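2-oxo-1,2-dihydroquinoline 8-monooxygenase, oxygenase component (Pseudomonas putida, PDB 1Z02) probably hydroxylates 2-oxo-1,2-dihydroquinoline at carbon 8, as the oxygenase component of a Rieske-type monooxygenase holding a [2Fe-2S] cluster and an iron ion. Local coordinates at residues T96-T99 against I103-W106; V69-N74 against F112-G117. One frame throughout, in Å; residues are numbered along the deposited sequence.

Contact 1 of 2, residues T96-T99 against I103-W106; sequences TCFT and ISCW. With FES (Fe2/s2 (inorganic) cluster), chain H.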
# COMPACT_ATOMS: atom_id res chain seq x y z
N THR A 96 -14.23 -9.14 25.94
CA THR A 96 -15.14 -10.13 26.49
C THR A 96 -14.55 -10.81 27.72
O THR A 96 -13.64 -11.63 27.61
CB THR A 96 -15.46 -11.22 25.44
OG1 THR A 96 -16.01 -10.60 24.27
CG2 THR A 96 -16.46 -12.22 26.00
N CYS A 97 -15.06 -10.45 28.90
CA CYS A 97 -14.57 -11.03 30.15
C CYS A 97 -15.73 -11.53 31.01
O CYS A 97 -16.68 -10.79 31.27
CB CYS A 97 -13.76 -10.00 30.93
SG CYS A 97 -12.38 -9.27 30.00
N PHE A 98 -15.64 -12.78 31.46
CA PHE A 98 -16.70 -13.35 32.27
C PHE A 98 -16.45 -13.31 33.77
O PHE A 98 -17.38 -13.42 34.56
CB PHE A 98 -17.01 -14.78 31.82
CG PHE A 98 -17.54 -14.86 30.41
CD1 PHE A 98 -16.69 -15.15 29.35
CD2 PHE A 98 -18.88 -14.62 30.15
CE1 PHE A 98 -17.17 -15.19 28.04
CE2 PHE A 98 -19.37 -14.65 28.84
CZ PHE A 98 -18.51 -14.94 27.79
N THR A 99 -15.18 -13.16 34.16
CA THR A 99 -14.83 -13.10 35.57
C THR A 99 -13.77 -12.03 35.79
O THR A 99 -13.22 -11.49 34.84
CB THR A 99 -14.29 -14.46 36.09
OG1 THR A 99 -13.09 -14.81 35.39
CG2 THR A 99 -15.33 -15.56 35.90
N ILE A 103 -9.89 -13.23 30.81
CA ILE A 103 -10.25 -12.50 29.60
C ILE A 103 -10.47 -13.60 28.57
O ILE A 103 -9.68 -14.53 28.46
CB ILE A 103 -9.15 -11.51 29.10
CG1 ILE A 103 -9.69 -10.73 27.90
CG2 ILE A 103 -7.86 -12.26 28.74
CD1 ILE A 103 -8.78 -9.70 27.34
N SER A 104 -11.57 -13.52 27.83
CA SER A 104 -11.85 -14.54 26.84
C SER A 104 -11.77 -14.03 25.43
O SER A 104 -11.87 -12.83 25.18
CB SER A 104 -13.25 -15.11 27.07
OG SER A 104 -13.37 -15.66 28.36
N CYS A 105 -11.57 -14.96 24.50
CA CYS A 105 -11.52 -14.60 23.10
C CYS A 105 -12.98 -14.55 22.68
O CYS A 105 -13.76 -15.44 23.03
CB CYS A 105 -10.78 -15.65 22.28
SG CYS A 105 -10.80 -15.30 20.51
N TRP A 106 -13.34 -13.50 21.94
CA TRP A 106 -14.71 -13.30 21.49
C TRP A 106 -15.16 -14.21 20.35
O TRP A 106 -16.30 -14.11 19.90
CB TRP A 106 -14.93 -11.85 21.08
CG TRP A 106 -13.88 -11.31 20.16
CD1 TRP A 106 -12.66 -10.80 20.51
CD2 TRP A 106 -13.95 -11.20 18.73
NE1 TRP A 106 -11.97 -10.38 19.40
CE2 TRP A 106 -12.75 -10.61 18.29
CE3 TRP A 106 -14.93 -11.55 17.79
CZ2 TRP A 106 -12.49 -10.37 16.93
CZ3 TRP A 106 -14.67 -11.30 16.44
CH2 TRP A 106 -13.46 -10.71 16.03
FE1 FES H . -11.16 -19.43 18.57
FE2 FES H . -10.03 -17.39 19.80
S1 FES H . -11.26 -18.93 20.69
S2 FES H . -9.95 -17.77 17.63
O HOH W 1 -11.76 -10.25 24.91
O HOH W 2 -13.46 -14.25 30.84
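Thr96 and Ser104 join the loop 96-99 to strand 102-104 of the Rieske domain, whose following loop carries the cluster ligand Cys105. The amide Ser104 N gives a hydrogen bond of 2.8 Å to Thr96 O, almost in line with the carbonyl (C=O...N 170°). Beside this bond Cys97 lays its SG against Ile103 CG1 at 3.7 Å; a small, polarisable thiol suits this place, where the residue also rests on Arg71. Phe98 brings the CD1 corner of its ring to within 3.5 Å of Ser104 OG, which lies at the ring edge and in its plane. That hydroxyl stands anti to its own carbonyl carbon (chi1 -59°), which carries it toward the loop, and it is also hydrogen-bonded to Thr111. With alanine at Phe98, Ser104 OG would probably lose the ring edge beside it, and Leu223 of the second subunit its packing partner.

Two waters complete the pairing. One accepts from Thr96 N and donates to Ser104 O at 2.6 Å; the other accepts from Phe98 N at 2.7 Å and is hydrogen-bonded to Ser104 OG. Farther along, Thr96 OG1 approaches Trp106 CB at 3.6 Å while bonding to Lys94 O, and Trp106 anchors its indole through NE1 to Arg90 O. Between Ser104 and Trp106, Cys105 turns away from the loop and binds FE2 through SG at 2.3 Å, the iron that Cys84 SG also binds. N and O of both Thr96 and Ser104 thus have partners, direct or through water, which helps to fix the backbone leading into Cys105.

Contact 2 of 2, residues V69-N74 against F112-G117; sequences VLRRVN and FDLETG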
# COMPACT_ATOMS: atom_id res chain seq x y z
N VAL A 69 -2.61 -6.76 25.05
CA VAL A 69 -3.93 -6.34 25.48
C VAL A 69 -3.88 -6.11 26.99
O VAL A 69 -3.28 -6.90 27.74
CB VAL A 69 -4.99 -7.41 25.14
CG1 VAL A 69 -4.62 -8.74 25.78
CG2 VAL A 69 -6.37 -6.95 25.59
N LEU A 70 -4.47 -5.01 27.43
CA LEU A 70 -4.48 -4.67 28.86
C LEU A 70 -5.90 -4.54 29.40
O LEU A 70 -6.82 -4.14 28.69
CB LEU A 70 -3.74 -3.35 29.11
CG LEU A 70 -2.28 -3.17 28.70
CD1 LEU A 70 -2.19 -2.82 27.23
CD2 LEU A 70 -1.65 -2.08 29.53
N ARG A 71 -6.05 -4.88 30.67
CA ARG A 71 -7.34 -4.78 31.34
C ARG A 71 -7.14 -4.40 32.80
O ARG A 71 -6.21 -4.89 33.44
CB ARG A 71 -8.11 -6.11 31.29
CG ARG A 71 -9.48 -6.02 31.98
CD ARG A 71 -10.11 -7.38 32.22
NE ARG A 71 -11.41 -7.23 32.88
CZ ARG A 71 -12.05 -8.21 33.51
NH1 ARG A 71 -13.23 -7.98 34.08
NH2 ARG A 71 -11.52 -9.42 33.59
N ARG A 72 -7.98 -3.52 33.31
CA ARG A 72 -7.87 -3.12 34.71
C ARG A 72 -8.97 -3.81 35.50
O ARG A 72 -10.15 -3.69 35.16
CB ARG A 72 -8.01 -1.61 34.88
CG ARG A 72 -7.86 -1.16 36.34
CD ARG A 72 -8.25 0.31 36.54
NE ARG A 72 -7.42 1.24 35.77
CZ ARG A 72 -6.17 1.56 36.07
NH1 ARG A 72 -5.50 2.41 35.31
NH2 ARG A 72 -5.58 1.04 37.14
N VAL A 73 -8.59 -4.56 36.52
CA VAL A 73 -9.56 -5.25 37.36
C VAL A 73 -9.25 -4.99 38.82
O VAL A 73 -8.14 -5.25 39.29
CB VAL A 73 -9.54 -6.77 37.12
CG1 VAL A 73 -10.63 -7.43 37.94
CG2 VAL A 73 -9.77 -7.05 35.66
N ASN A 74 -10.24 -4.46 39.55
CA ASN A 74 -10.07 -4.13 40.96
C ASN A 74 -8.91 -3.16 41.13
O ASN A 74 -8.11 -3.28 42.06
CB ASN A 74 -9.80 -5.39 41.79
CG ASN A 74 -10.96 -6.38 41.75
OD1 ASN A 74 -12.13 -6.00 41.84
ND2 ASN A 74 -10.64 -7.66 41.62
N PHE A 112 -8.29 -17.02 29.14
CA PHE A 112 -6.98 -16.97 29.78
C PHE A 112 -6.97 -16.25 31.13
O PHE A 112 -7.72 -15.30 31.35
CB PHE A 112 -5.97 -16.31 28.84
CG PHE A 112 -6.02 -16.86 27.45
CD1 PHE A 112 -6.85 -16.28 26.49
CD2 PHE A 112 -5.28 -17.98 27.10
CE1 PHE A 112 -6.95 -16.82 25.21
CE2 PHE A 112 -5.37 -18.53 25.82
CZ PHE A 112 -6.21 -17.95 24.88
N ASP A 113 -6.10 -16.74 32.01
CA ASP A 113 -5.95 -16.16 33.34
C ASP A 113 -5.13 -14.89 33.23
O ASP A 113 -4.03 -14.90 32.67
CB ASP A 113 -5.26 -17.15 34.26
CG ASP A 113 -5.17 -16.66 35.67
OD1 ASP A 113 -6.18 -16.26 36.23
OD2 ASP A 113 -4.12 -16.63 36.26
N LEU A 114 -5.66 -13.78 33.74
CA LEU A 114 -4.97 -12.50 33.66
C LEU A 114 -3.59 -12.50 34.30
O LEU A 114 -2.69 -11.82 33.83
CB LEU A 114 -5.81 -11.41 34.33
CG LEU A 114 -7.09 -11.01 33.59
CD1 LEU A 114 -7.86 -10.01 34.44
CD2 LEU A 114 -6.75 -10.41 32.24
N GLU A 115 -3.42 -13.27 35.36
CA GLU A 115 -2.15 -13.32 36.07
C GLU A 115 -1.07 -14.17 35.42
O GLU A 115 0.06 -13.71 35.25
CB GLU A 115 -2.36 -13.86 37.48
CG GLU A 115 -1.07 -13.95 38.26
CD GLU A 115 -0.95 -12.83 39.24
OE1 GLU A 115 -1.81 -12.75 40.14
OE2 GLU A 115 -0.01 -12.01 39.12
N THR A 116 -1.40 -15.41 35.09
CA THR A 116 -0.43 -16.33 34.53
C THR A 116 -0.53 -16.51 33.04
O THR A 116 0.41 -17.01 32.42
CB THR A 116 -0.59 -17.72 35.18
OG1 THR A 116 -1.87 -18.29 34.84
CG2 THR A 116 -0.49 -17.60 36.70
N GLY A 117 -1.67 -16.13 32.47
CA GLY A 117 -1.87 -16.25 31.04
C GLY A 117 -2.30 -17.65 30.62
O GLY A 117 -2.59 -17.88 29.45
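Val73 and Arg71 meet Leu114 where the two three-stranded antiparallel sheets of the Rieske domain come together, strand 66-73 from one and strand 110-113 from the other. The apolar part is a methyl contact: Leu114 CD1 touches Val73 CG2 at 3.7 Å. Leucine suits this buried place because its branched end reaches across from the turn after strand 110-113, and it packs on Phe78 and Leu80 too.

The same methyl lies 3.8 Å from Arg71 NH2, oblique to the guanidinium, while Val73 CG2 lies over one face of that group, offset toward its rim. Arg71 runs extended, with CG anti to its backbone N (chi1 -180°), and its charge is met outside: NH1 forms a salt bridge with Asp56 and NH2 a hydrogen bond with Thr99 O. Arginine suits the site because its guanidinium meets the methyl with N-H groups engaged, while CD adds a looser touch.

Within 112-117 the bonds are local. Gly117, with its positive phi of 83°, donates from N to Asp113 O at 2.7 Å. Asp113 OD2 closes an Asx motif with Thr116 N at 3.2 Å, met from above the carboxylate plane, and its anti lone pair takes Thr116 OG1 at 3.1 Å.

In the fold
Both contacts lie in the Rieske domain, their centres 10 Å apart, with contact 1 nested inside the chain loop that contact 2 closes. They share one sheet: strands 102-104 and 110-113 are neighbours in it, joined by a hydrogen bond from Phe112 N to Ile103 O. Contact 2 is wholly buried within one subunit and relies on a leucine methyl set against a valine methyl and an arginine guanidinium, whereas contact 1 is partly buried, includes waters, holds a cluster ligand and reaches a second subunit. Arg71 is common to both, being a wall of contact 2 and a neighbour of loop 96-99, tying strand 66-73 to that loop.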